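PDB 3OEP: urea carboxylase from Thermus thermophilus, which is of unknown function but is a KipI-KipA homologue with cyclophilin-like domains, and is probably not an allophanate hydrolase. Local coordinates for residues Val78-Arg83 against Ser174-Tyr179; Pro121-Leu126 against Gly158-Pro163; Ala248-Leu253 against Ala349-Arg354; Arg263-Gly268 against Asp288-Phe293; Ala418-Val423 against Leu457-Ser462. All blocks are in the same frame, centred on the assembly; numbering follows the deposited sequence.

In the fold
Following the chain from its N terminus, interaction 1 closes the longer loop of the carboxyltransferase C/D region, joining strand 77-83 to the exit of strand 169-174. Interaction 2, between the ends of strands 124-127 and 156-159, falls within that loop, and the two touch where Val178 and Tyr179 pack on Pro161. In the A/B region, interaction 3 joins two loops across 95 residues and encloses interaction 4, a helix-on-strand packing. Interaction 5 closes last, in series, tying the turn after strand 454-456 to the start of strand 422-426; no loops cross. Interaction 3 is the hub: Arg354 packs on Pro121 and Leu162 of interaction 2, while residues 248-253 and Arg354 meet Arg420 and Asp459 of interaction 5.

Interaction 1 (Val78-Arg83 against Ser174-Tyr179)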
# COMPACT_ATOMS: atom_id res chain seq x y z
N VAL A 78 21.79 15.08 -5.70
CA VAL A 78 21.19 15.52 -4.46
C VAL A 78 22.16 15.26 -3.32
O VAL A 78 22.66 14.14 -3.18
CB VAL A 78 19.88 14.77 -4.19
CG1 VAL A 78 19.25 15.24 -2.89
CG2 VAL A 78 18.92 14.96 -5.37
N GLU A 79 22.42 16.28 -2.51
CA GLU A 79 23.32 16.17 -1.37
C GLU A 79 22.54 15.79 -0.11
O GLU A 79 21.51 16.39 0.20
CB GLU A 79 24.06 17.49 -1.15
N ILE A 80 23.02 14.77 0.60
CA ILE A 80 22.41 14.34 1.85
C ILE A 80 23.40 14.55 3.00
O ILE A 80 24.32 13.75 3.17
CB ILE A 80 22.00 12.85 1.81
CG1 ILE A 80 21.06 12.55 0.63
CG2 ILE A 80 21.35 12.41 3.14
CD1 ILE A 80 19.75 13.29 0.67
N PRO A 81 23.24 15.63 3.77
CA PRO A 81 24.07 15.79 4.97
C PRO A 81 23.72 14.71 5.98
O PRO A 81 22.53 14.41 6.15
CB PRO A 81 23.68 17.18 5.51
CG PRO A 81 22.88 17.82 4.45
CD PRO A 81 22.29 16.74 3.61
N VAL A 82 24.73 14.13 6.62
CA VAL A 82 24.54 12.98 7.51
C VAL A 82 25.36 13.12 8.79
O VAL A 82 26.54 13.47 8.73
CB VAL A 82 24.97 11.67 6.83
CG1 VAL A 82 24.72 10.45 7.74
CG2 VAL A 82 24.26 11.51 5.52
N ARG A 83 24.73 12.84 9.93
CA ARG A 83 25.44 12.72 11.20
C ARG A 83 25.70 11.23 11.40
O ARG A 83 24.76 10.44 11.47
CB ARG A 83 24.59 13.27 12.34
CG ARG A 83 25.34 13.40 13.65
CD ARG A 83 24.42 13.43 14.86
NE ARG A 83 23.33 14.40 14.73
CZ ARG A 83 22.03 14.12 14.75
NH1 ARG A 83 21.57 12.88 14.91
NH2 ARG A 83 21.16 15.12 14.62
N SER A 174 20.12 11.08 8.62
CA SER A 174 20.03 12.11 7.60
C SER A 174 19.56 13.41 8.23
O SER A 174 18.64 13.41 9.05
CB SER A 174 19.07 11.70 6.48
OG SER A 174 18.91 12.74 5.53
N LEU A 175 20.19 14.52 7.86
CA LEU A 175 19.84 15.83 8.41
C LEU A 175 18.85 16.57 7.51
O LEU A 175 18.51 17.74 7.76
CB LEU A 175 21.10 16.65 8.69
CG LEU A 175 22.09 15.93 9.61
CD1 LEU A 175 23.29 16.82 9.90
CD2 LEU A 175 21.43 15.46 10.90
N VAL A 176 18.39 15.87 6.47
CA VAL A 176 17.27 16.32 5.65
C VAL A 176 16.21 15.22 5.59
O VAL A 176 16.55 14.03 5.58
CB VAL A 176 17.71 16.70 4.21
CG1 VAL A 176 18.61 17.93 4.23
CG2 VAL A 176 18.42 15.53 3.53
N ALA A 177 14.94 15.61 5.58
CA ALA A 177 13.84 14.66 5.48
C ALA A 177 13.64 14.33 4.00
O ALA A 177 13.35 15.22 3.19
CB ALA A 177 12.56 15.25 6.08
N VAL A 178 13.81 13.06 3.64
CA VAL A 178 13.65 12.66 2.24
C VAL A 178 12.17 12.64 1.82
O VAL A 178 11.85 12.73 0.64
CB VAL A 178 14.36 11.32 1.94
CG1 VAL A 178 15.86 11.44 2.24
CG2 VAL A 178 13.74 10.17 2.74
N TYR A 179 11.27 12.58 2.81
CA TYR A 179 9.83 12.53 2.55
C TYR A 179 9.07 13.43 3.52
O TYR A 179 9.22 13.31 4.73
CB TYR A 179 9.34 11.09 2.68
CG TYR A 179 7.83 10.94 2.64
CD1 TYR A 179 7.12 11.30 1.50
CD2 TYR A 179 7.13 10.45 3.73
CE1 TYR A 179 5.73 11.18 1.45
CE2 TYR A 179 5.75 10.31 3.69
CZ TYR A 179 5.06 10.68 2.55
OH TYR A 179 3.69 10.55 2.50
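This is an antiparallel strand contact at the point where strand 169-174 leaves the cyclophilin-like sheet and the chain turns off into a loop; strand 194-199 flanks strand 77-83 on its other side. Val82 and Ser174 form a non-hydrogen-bonded pair with their CA atoms 4.6 Å apart. One step further on, Leu175 N donates to Pro81 O at 2.9 Å and nearly straight (170° at the hydrogen), although it meets the carbonyl from above its plane. Beyond that bond the contact is apolar. Val176 straddles two residues: its CG1 packs on Pro81 CD at 3.9 Å, crossing the ring at about a right angle, and its CG2 lies the same distance from Ile80 CD1. The Ser174 hydroxyl, anti to its backbone N (chi1 176°), presses OG to 3.4 Å from Ile80 CG2 and gives its proton to Val176 O at 2.7 Å, in the carbonyl plane on a lone pair, so it braces the start of the loop. An alanine here would lose that bond and the OG contact with Ile80, and would probably loosen the course of the loop at Val176. The Arg83 chain bends at chi3 (-50°), and its guanidinium, whose NH1 is paired with Asp85, lies with one face over Leu175 CD2, 3.7 Å from NH2.

Interaction 2 (Pro121-Leu126 against Gly158-Pro163); sequences PGFPFL and GIYPLP
Phe123 lays one face of its ring over the backbone of residues 159-160: Ile159 O stands 3.5 Å above the ring plane of Phe123, over its centre, with Tyr160 N further toward the rim. With chi1 at -164°, CG is anti to the backbone N and the ring swings across to the other segment. There its far edge meets Tyr160 in an edge-to-face pair, with Phe123 CE2 coming to 3.4 Å from Tyr160 CD1 and the planes inclined at 64°. Tyr160 CB points away from residues 121-126, yet its ring runs alongside that of Phe123 and turns a face to it; its hydroxyl bonds to a glycerol, probably from the crystallisation liquor. Pro161 fills in near the root of the phenylalanine, its CD 3.6 Å from Phe123 CD2 and its CG 3.4 Å from Pro121 O. Pro124 CD approaches Ile159 O at 3.3 Å. Gly158 CA makes a CA-H...O contact of 3.3 Å with Pro124 O, and a side chain at Gly158 would run into Phe123 CE1. These residues lie where strands 124-127 and 156-159 of the cyclophilin-like sheet fray into loops. Leu126 also touches Val195 and Phe197 of strand 194-199. The two segments are thus held by rings and prolines rather than by hydrogen bonds, and Pro124 O and Ile159 N are buried without a polar partner in the model, a cost that the close packing presumably has to repay.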
# COMPACT_ATOMS: atom_id res chain seq x y z
N PRO A 121 6.97 4.90 1.46
CA PRO A 121 6.97 6.10 0.62
C PRO A 121 8.26 6.94 0.72
O PRO A 121 8.67 7.31 1.81
CB PRO A 121 5.74 6.86 1.11
CG PRO A 121 4.80 5.77 1.49
CD PRO A 121 5.66 4.70 2.11
N GLY A 122 8.90 7.18 -0.42
CA GLY A 122 10.09 8.02 -0.48
C GLY A 122 11.42 7.37 -0.11
O GLY A 122 12.46 8.01 -0.20
N PHE A 123 11.38 6.09 0.28
CA PHE A 123 12.59 5.33 0.69
C PHE A 123 13.46 5.01 -0.52
O PHE A 123 13.04 4.23 -1.38
CB PHE A 123 12.14 4.02 1.35
CG PHE A 123 13.20 3.31 2.17
CD1 PHE A 123 14.48 3.09 1.67
CD2 PHE A 123 12.89 2.80 3.42
CE1 PHE A 123 15.44 2.41 2.43
CE2 PHE A 123 13.84 2.13 4.18
CZ PHE A 123 15.11 1.94 3.69
N PRO A 124 14.68 5.57 -0.59
CA PRO A 124 15.55 5.28 -1.73
C PRO A 124 16.42 4.07 -1.50
O PRO A 124 16.99 3.91 -0.41
CB PRO A 124 16.42 6.52 -1.81
CG PRO A 124 16.58 6.94 -0.37
CD PRO A 124 15.28 6.56 0.31
N PHE A 125 16.52 3.21 -2.50
CA PHE A 125 17.52 2.15 -2.52
C PHE A 125 18.63 2.64 -3.43
O PHE A 125 18.42 2.83 -4.63
CB PHE A 125 16.94 0.83 -3.03
CG PHE A 125 16.08 0.09 -2.01
CD1 PHE A 125 16.05 0.46 -0.66
CD2 PHE A 125 15.34 -1.00 -2.41
CE1 PHE A 125 15.25 -0.24 0.24
CE2 PHE A 125 14.55 -1.70 -1.51
CZ PHE A 125 14.51 -1.32 -0.19
N LEU A 126 19.80 2.87 -2.84
CA LEU A 126 20.95 3.46 -3.51
C LEU A 126 22.08 2.44 -3.67
O LEU A 126 22.29 1.61 -2.80
CB LEU A 126 21.47 4.62 -2.68
CG LEU A 126 20.49 5.76 -2.41
CD1 LEU A 126 20.78 6.42 -1.06
CD2 LEU A 126 20.57 6.77 -3.53
N GLY A 158 20.53 3.06 2.10
CA GLY A 158 19.18 3.60 2.07
C GLY A 158 18.93 4.57 3.19
O GLY A 158 19.74 4.69 4.13
N ILE A 159 17.83 5.30 3.08
CA ILE A 159 17.42 6.27 4.09
C ILE A 159 15.97 5.97 4.47
O ILE A 159 15.10 6.03 3.61
CB ILE A 159 17.52 7.72 3.58
CG1 ILE A 159 18.92 8.01 3.02
CG2 ILE A 159 17.17 8.69 4.72
CD1 ILE A 159 19.02 9.30 2.24
N TYR A 160 15.74 5.62 5.73
CA TYR A 160 14.38 5.36 6.22
C TYR A 160 13.66 6.71 6.36
O TYR A 160 14.06 7.53 7.17
CB TYR A 160 14.43 4.63 7.58
CG TYR A 160 14.91 3.20 7.52
CD1 TYR A 160 14.02 2.14 7.62
CD2 TYR A 160 16.26 2.89 7.36
CE1 TYR A 160 14.45 0.82 7.56
CE2 TYR A 160 16.71 1.57 7.31
CZ TYR A 160 15.79 0.53 7.40
OH TYR A 160 16.22 -0.77 7.35
N PRO A 161 12.60 6.96 5.56
CA PRO A 161 11.94 8.27 5.65
C PRO A 161 11.00 8.39 6.86
O PRO A 161 10.72 9.51 7.31
CB PRO A 161 11.12 8.35 4.36
CG PRO A 161 11.57 7.19 3.51
CD PRO A 161 12.05 6.16 4.45
N LEU A 162 10.52 7.25 7.33
CA LEU A 162 9.53 7.14 8.40
C LEU A 162 9.97 6.00 9.31
O LEU A 162 10.69 5.09 8.86
CB LEU A 162 8.16 6.77 7.81
CG LEU A 162 7.52 7.71 6.78
CD1 LEU A 162 7.00 6.93 5.57
CD2 LEU A 162 6.41 8.51 7.40
N PRO A 163 9.54 6.01 10.58
CA PRO A 163 9.86 4.87 11.44
C PRO A 163 9.26 3.59 10.88
O PRO A 163 8.11 3.58 10.43
CB PRO A 163 9.20 5.24 12.78
CG PRO A 163 8.98 6.70 12.73
CD PRO A 163 8.77 7.04 11.29

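Interaction 3 (Ala248-Leu253 against Ala349-Arg354)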
# COMPACT_ATOMS: atom_id res chain seq x y z
N ALA A 248 0.89 3.17 -2.02
CA ALA A 248 0.04 1.99 -2.22
C ALA A 248 -1.21 2.34 -3.02
O ALA A 248 -1.62 3.50 -3.08
CB ALA A 248 -0.35 1.40 -0.87
N ARG A 249 -1.82 1.32 -3.63
CA ARG A 249 -3.08 1.48 -4.33
C ARG A 249 -4.16 1.98 -3.38
O ARG A 249 -4.94 2.88 -3.72
CB ARG A 249 -3.51 0.13 -4.92
CG ARG A 249 -4.87 0.12 -5.60
CD ARG A 249 -4.99 1.16 -6.69
NE ARG A 249 -3.76 1.28 -7.46
CZ ARG A 249 -3.31 0.37 -8.32
NH1 ARG A 249 -3.98 -0.76 -8.55
NH2 ARG A 249 -2.15 0.59 -8.94
N SER A 250 -4.21 1.39 -2.19
CA SER A 250 -5.24 1.71 -1.21
C SER A 250 -6.63 1.50 -1.83
O SER A 250 -6.82 0.59 -2.63
CB SER A 250 -5.03 3.12 -0.65
OG SER A 250 -5.92 3.41 0.42
N GLY A 251 -7.60 2.34 -1.49
CA GLY A 251 -8.97 2.12 -1.94
C GLY A 251 -9.66 1.05 -1.11
O GLY A 251 -9.14 0.63 -0.08
N PRO A 252 -10.83 0.58 -1.57
CA PRO A 252 -11.58 -0.38 -0.76
C PRO A 252 -10.98 -1.78 -0.87
O PRO A 252 -10.52 -2.17 -1.95
CB PRO A 252 -12.98 -0.34 -1.37
CG PRO A 252 -12.75 0.06 -2.79
CD PRO A 252 -11.51 0.90 -2.84
N LEU A 253 -10.97 -2.52 0.23
CA LEU A 253 -10.42 -3.88 0.22
C LEU A 253 -11.39 -4.88 -0.40
O LEU A 253 -10.97 -5.90 -0.95
CB LEU A 253 -10.01 -4.31 1.64
CG LEU A 253 -8.79 -5.22 1.71
CD1 LEU A 253 -7.53 -4.44 1.29
CD2 LEU A 253 -8.62 -5.81 3.10
N ALA A 349 -8.30 10.56 -2.78
CA ALA A 349 -8.67 10.85 -1.40
C ALA A 349 -8.42 9.66 -0.47
O ALA A 349 -8.71 9.73 0.73
CB ALA A 349 -10.14 11.25 -1.33
N SER A 350 -7.90 8.55 -1.01
CA SER A 350 -7.68 7.35 -0.20
C SER A 350 -6.46 7.51 0.69
O SER A 350 -5.46 8.12 0.30
CB SER A 350 -7.53 6.09 -1.06
OG SER A 350 -8.77 5.68 -1.62
N PRO A 351 -6.52 6.94 1.90
CA PRO A 351 -5.38 7.06 2.81
C PRO A 351 -4.21 6.17 2.41
O PRO A 351 -4.40 5.10 1.83
CB PRO A 351 -5.96 6.60 4.15
CG PRO A 351 -7.07 5.70 3.79
CD PRO A 351 -7.65 6.24 2.52
N ASP A 352 -3.00 6.62 2.72
CA ASP A 352 -1.83 5.76 2.67
C ASP A 352 -1.24 5.82 4.06
O ASP A 352 -0.42 6.70 4.35
CB ASP A 352 -0.81 6.22 1.64
CG ASP A 352 0.29 5.19 1.40
OD1 ASP A 352 0.76 4.57 2.38
OD2 ASP A 352 0.66 4.99 0.24
N LEU A 353 -1.68 4.92 4.93
CA LEU A 353 -1.34 5.00 6.34
C LEU A 353 0.16 4.81 6.57
O LEU A 353 0.75 5.45 7.44
CB LEU A 353 -2.16 4.00 7.17
CG LEU A 353 -3.68 4.13 7.12
CD1 LEU A 353 -4.32 3.10 8.05
CD2 LEU A 353 -4.12 5.53 7.48
N ARG A 354 0.79 3.96 5.76
CA ARG A 354 2.24 3.81 5.77
C ARG A 354 2.94 5.15 5.53
O ARG A 354 3.93 5.47 6.20
CB ARG A 354 2.69 2.77 4.73
CG ARG A 354 4.16 2.42 4.78
CD ARG A 354 4.55 1.35 3.77
NE ARG A 354 3.91 0.06 4.05
CZ ARG A 354 2.88 -0.47 3.39
NH1 ARG A 354 2.40 -1.66 3.77
NH2 ARG A 354 2.32 0.14 2.35
O HOH W 1 -1.17 5.65 -1.64
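Ser350 opens the contact by pressing its CB to 3.5 Å from Ser250 OG; its own hydroxyl, anti to the carbonyl carbon, hydrogen-bonds to Asp236 instead. Pro351 follows with the shorter of the two direct hydrogen bonds between the segments: Ser250 OG, anti to its N (chi1 -173°), donates to Pro351 O at 2.7 Å in the plane of the carbonyl. Opposite these residues Gly251 has backbone angles that would jam any CB against the preceding carbonyl oxygen, so this position calls for glycine. Asp352 comes next, its CG anti to the backbone N so that OD2 reaches Ala248. Ala248 N donates to Asp352 OD2 at 2.9 Å from above the carboxylate plane, bent to 152° at the hydrogen. A water closes the ring, donating to Ala248 O at 2.6 Å and to Asp352 OD2 at 2.7 Å. Last, Arg354 brings the edge of its guanidinium near Ala248 CB while NH1 bonds to Asp459 O. Two irregular loops of the carboxyltransferase A/B region, leading to helix 255-264 and strand 366-368, are thereby joined. With OD2 gripped by a backbone N-H and a water, and OD1 taken by Gly355 N, the buried Asp352 carboxylate is probably kept ionised.

Interaction 4 (Arg263-Gly268 against Asp288-Phe293). With SO4 (sulfate ion), chain E.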
# COMPACT_ATOMS: atom_id res chain seq x y z
N ARG A 263 -23.47 2.93 -5.61
CA ARG A 263 -24.50 2.86 -6.64
C ARG A 263 -25.91 2.91 -6.06
O ARG A 263 -26.82 3.48 -6.68
CB ARG A 263 -24.29 1.63 -7.51
CG ARG A 263 -23.13 1.83 -8.49
CD ARG A 263 -22.63 0.53 -9.07
NE ARG A 263 -21.54 0.74 -10.03
CZ ARG A 263 -20.67 -0.18 -10.41
NH1 ARG A 263 -20.71 -1.42 -9.91
NH2 ARG A 263 -19.72 0.13 -11.29
N LEU A 264 -26.10 2.37 -4.86
CA LEU A 264 -27.40 2.41 -4.19
C LEU A 264 -27.88 3.83 -3.88
O LEU A 264 -29.08 4.07 -3.83
CB LEU A 264 -27.38 1.58 -2.91
CG LEU A 264 -27.40 0.07 -3.13
CD1 LEU A 264 -26.93 -0.66 -1.86
CD2 LEU A 264 -28.81 -0.39 -3.55
N VAL A 265 -26.94 4.75 -3.66
CA VAL A 265 -27.29 6.14 -3.39
C VAL A 265 -27.00 7.08 -4.58
O VAL A 265 -26.91 8.30 -4.41
CB VAL A 265 -26.60 6.66 -2.12
CG1 VAL A 265 -27.07 5.85 -0.92
CG2 VAL A 265 -25.06 6.61 -2.26
N GLY A 266 -26.85 6.50 -5.76
CA GLY A 266 -26.69 7.28 -6.99
C GLY A 266 -25.33 7.90 -7.22
O GLY A 266 -25.20 8.79 -8.07
N ASN A 267 -24.31 7.46 -6.48
CA ASN A 267 -22.95 7.97 -6.66
C ASN A 267 -22.20 7.21 -7.73
O ASN A 267 -22.53 6.06 -8.05
CB ASN A 267 -22.13 7.84 -5.37
CG ASN A 267 -22.67 8.67 -4.22
OD1 ASN A 267 -23.41 9.64 -4.42
ND2 ASN A 267 -22.29 8.29 -3.01
N GLY A 268 -21.15 7.84 -8.26
CA GLY A 268 -20.15 7.12 -9.05
C GLY A 268 -19.48 6.06 -8.19
O GLY A 268 -19.33 6.23 -6.98
N ASP A 288 -30.72 15.33 7.42
CA ASP A 288 -31.39 14.15 6.89
C ASP A 288 -30.59 13.64 5.69
O ASP A 288 -30.35 14.39 4.73
CB ASP A 288 -32.83 14.46 6.47
CG ASP A 288 -33.73 14.86 7.65
OD1 ASP A 288 -33.44 14.49 8.81
OD2 ASP A 288 -34.74 15.56 7.40
N LEU A 289 -30.17 12.38 5.76
CA LEU A 289 -29.32 11.76 4.74
C LEU A 289 -30.01 10.54 4.14
O LEU A 289 -30.85 9.92 4.79
CB LEU A 289 -28.00 11.27 5.36
CG LEU A 289 -27.08 12.32 5.95
CD1 LEU A 289 -25.99 11.66 6.79
CD2 LEU A 289 -26.48 13.18 4.85
N VAL A 290 -29.63 10.22 2.91
CA VAL A 290 -29.89 8.90 2.37
C VAL A 290 -28.53 8.23 2.28
O VAL A 290 -27.59 8.76 1.68
CB VAL A 290 -30.61 8.94 1.03
CG1 VAL A 290 -30.70 7.54 0.42
CG2 VAL A 290 -32.01 9.52 1.23
N ALA A 291 -28.43 7.08 2.94
CA ALA A 291 -27.18 6.34 3.03
C ALA A 291 -27.42 4.90 2.61
O ALA A 291 -28.56 4.44 2.54
CB ALA A 291 -26.64 6.41 4.47
N ALA A 292 -26.34 4.18 2.32
CA ALA A 292 -26.45 2.76 2.00
C ALA A 292 -25.33 1.99 2.67
O ALA A 292 -24.20 2.47 2.75
CB ALA A 292 -26.40 2.54 0.50
N PHE A 293 -25.68 0.80 3.13
CA PHE A 293 -24.77 -0.10 3.80
C PHE A 293 -24.58 -1.33 2.92
O PHE A 293 -25.55 -1.90 2.41
CB PHE A 293 -25.34 -0.48 5.17
CG PHE A 293 -24.60 -1.59 5.85
CD1 PHE A 293 -25.28 -2.70 6.34
CD2 PHE A 293 -23.22 -1.53 6.00
CE1 PHE A 293 -24.60 -3.73 6.96
CE2 PHE A 293 -22.53 -2.57 6.62
CZ PHE A 293 -23.22 -3.67 7.10
S SO4 E . -20.27 3.88 -12.13
O1 SO4 E . -21.37 3.62 -11.20
O2 SO4 E . -19.43 2.70 -12.24
O3 SO4 E . -19.47 5.01 -11.66
O4 SO4 E . -20.83 4.21 -13.44
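A sulfate ion, probably from the crystallisation liquor, sits on Arg263, whose CB points away from the strand that the next two residues pack against. The arginine chain is extended from CG to NE and meets the ion edge-on: NE donates to SO4 O1 at 3.1 Å and NH2 to SO4 O2 at 2.8 Å, both nearly straight (176° and 174°), with the sulfur in the guanidinium plane. Ala269 N is a further donor to the ion. The contact with residues 288-293 is purely apolar and is carried by two methyls. Ala292 CB takes Leu264 CB at 3.7 Å and Val265 CG1 at the same distance. Here helix 255-264 comes to its end over strand 289-295 of a five-stranded antiparallel sheet, in the carboxyltransferase A/B region. The helix is closed by a Schellman motif: Gly266, at positive phi (76°), is the C-prime residue, its N bonding to Arg263 O at 3.2 Å while Asn267 N reaches back to Asn262 O. Val265, just before that glycine, holds CG1 anti to its carbonyl carbon, and this second methyl spans Val290 to Ala292, 3.7 Å from Ala291 C and 4.2 Å from Val290 CG1. Val265 also touches Ala335 on the adjoining strand 331-336.

Interaction 5 (Ala418-Val423 against Leu457-Ser462); sequences ADRVGV and LADKGS
A type I beta turn, Leu457 to Lys460, docks against the bend that leads into strand 422-426 of a cyclophilin-like sheet. It takes up the chain just after strand 454-456, the neighbour of 422-426, so the backbone pairing runs on past the strand: Leu457 N donates to Val421 O at 2.9 Å, 172° at the hydrogen, and Asp459 N to Arg420 O, also at 2.9 Å. Both N-H groups meet their carbonyls from above the plane. The side chain of Arg420 then turns back over the turn, its chain bent at chi3 (51°), and forms a side-on, two-nitrogen salt bridge with the Asp459 carboxylate. NE reaches Asp459 OD1 at 2.9 Å, close to the guanidinium plane, while NH2 reaches Asp459 OD2 at 3.0 Å with more tilt. The two planes are 70° apart, so the oxygens are met from above the carboxylate rather than in its plane. NH1 forms a second salt bridge with Glu275 and NH2 a hydrogen bond to Gly251 O, which should fix the rotation of the guanidinium. An alanine here would lose both bonds to Asp459 and would probably leave its carboxylate poorly compensated and the turn less firmly docked. Leu457 CD1 packs on Val423 CG2 at 3.7 Å. The bend itself is braced by Asp419 OD1, which accepts from Val421 N at 2.9 Å and Gly422 N at 3.1 Å, the signature of an Asx turn extended to an Asx motif between strands 413-418 and 422-426.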
# COMPACT_ATOMS: atom_id res chain seq x y z
N ALA A 418 -5.28 -11.09 9.10
CA ALA A 418 -5.75 -10.45 7.88
C ALA A 418 -5.97 -8.97 8.10
O ALA A 418 -6.66 -8.57 9.04
CB ALA A 418 -7.05 -11.08 7.40
N ASP A 419 -5.39 -8.15 7.23
CA ASP A 419 -5.66 -6.72 7.25
C ASP A 419 -5.56 -6.17 5.83
O ASP A 419 -5.61 -6.94 4.87
CB ASP A 419 -4.74 -6.01 8.26
CG ASP A 419 -3.26 -6.13 7.93
OD1 ASP A 419 -2.89 -6.48 6.78
OD2 ASP A 419 -2.46 -5.84 8.84
N ARG A 420 -5.47 -4.86 5.69
CA ARG A 420 -5.44 -4.25 4.35
C ARG A 420 -4.11 -4.46 3.64
O ARG A 420 -4.03 -4.32 2.42
CB ARG A 420 -5.75 -2.76 4.42
CG ARG A 420 -7.18 -2.44 4.85
CD ARG A 420 -7.38 -0.95 5.06
NE ARG A 420 -6.92 -0.18 3.90
CZ ARG A 420 -7.63 0.06 2.80
NH1 ARG A 420 -8.89 -0.36 2.68
NH2 ARG A 420 -7.08 0.74 1.81
N VAL A 421 -3.05 -4.78 4.39
CA VAL A 421 -1.74 -5.04 3.79
C VAL A 421 -1.72 -6.43 3.17
O VAL A 421 -1.22 -6.63 2.06
CB VAL A 421 -0.61 -4.88 4.83
CG1 VAL A 421 0.73 -5.30 4.23
CG2 VAL A 421 -0.54 -3.45 5.34
N GLY A 422 -2.24 -7.42 3.90
CA GLY A 422 -2.33 -8.76 3.36
C GLY A 422 -2.93 -9.78 4.31
O GLY A 422 -3.34 -9.45 5.42
N VAL A 423 -2.94 -11.02 3.85
CA VAL A 423 -3.52 -12.13 4.59
C VAL A 423 -2.43 -13.17 4.80
O VAL A 423 -1.89 -13.71 3.83
CB VAL A 423 -4.71 -12.76 3.81
CG1 VAL A 423 -5.35 -13.89 4.60
CG2 VAL A 423 -5.74 -11.68 3.48
N LEU A 457 -2.36 -7.43 -0.50
CA LEU A 457 -3.60 -6.73 -0.85
C LEU A 457 -3.34 -5.22 -1.05
O LEU A 457 -2.19 -4.80 -1.17
CB LEU A 457 -4.69 -7.01 0.20
CG LEU A 457 -5.06 -8.47 0.46
CD1 LEU A 457 -6.12 -8.57 1.57
CD2 LEU A 457 -5.56 -9.17 -0.80
N ALA A 458 -4.41 -4.42 -1.10
CA ALA A 458 -4.33 -3.02 -1.54
C ALA A 458 -3.33 -2.12 -0.81
O ALA A 458 -2.82 -1.19 -1.42
CB ALA A 458 -5.73 -2.38 -1.50
N ASP A 459 -3.06 -2.38 0.47
CA ASP A 459 -2.13 -1.53 1.22
C ASP A 459 -0.73 -2.13 1.30
O ASP A 459 0.10 -1.68 2.10
CB ASP A 459 -2.66 -1.23 2.64
CG ASP A 459 -3.69 -0.10 2.67
OD1 ASP A 459 -4.09 0.32 3.78
OD2 ASP A 459 -4.11 0.38 1.60
N LYS A 460 -0.47 -3.15 0.48
CA LYS A 460 0.87 -3.73 0.37
C LYS A 460 1.90 -2.65 0.06
O LYS A 460 1.60 -1.65 -0.61
CB LYS A 460 0.90 -4.78 -0.74
CG LYS A 460 0.76 -4.18 -2.14
CD LYS A 460 0.55 -5.25 -3.20
CE LYS A 460 0.28 -4.63 -4.56
NZ LYS A 460 1.23 -3.54 -4.94
N GLY A 461 3.13 -2.85 0.54
CA GLY A 461 4.26 -2.03 0.14
C GLY A 461 4.49 -2.20 -1.36
O GLY A 461 4.18 -3.24 -1.92
N SER A 462 5.04 -1.17 -1.99
CA SER A 462 5.21 -1.15 -3.45
C SER A 462 6.31 -2.08 -3.94
O SER A 462 6.29 -2.50 -5.09
CB SER A 462 5.51 0.27 -3.94
OG SER A 462 6.79 0.70 -3.51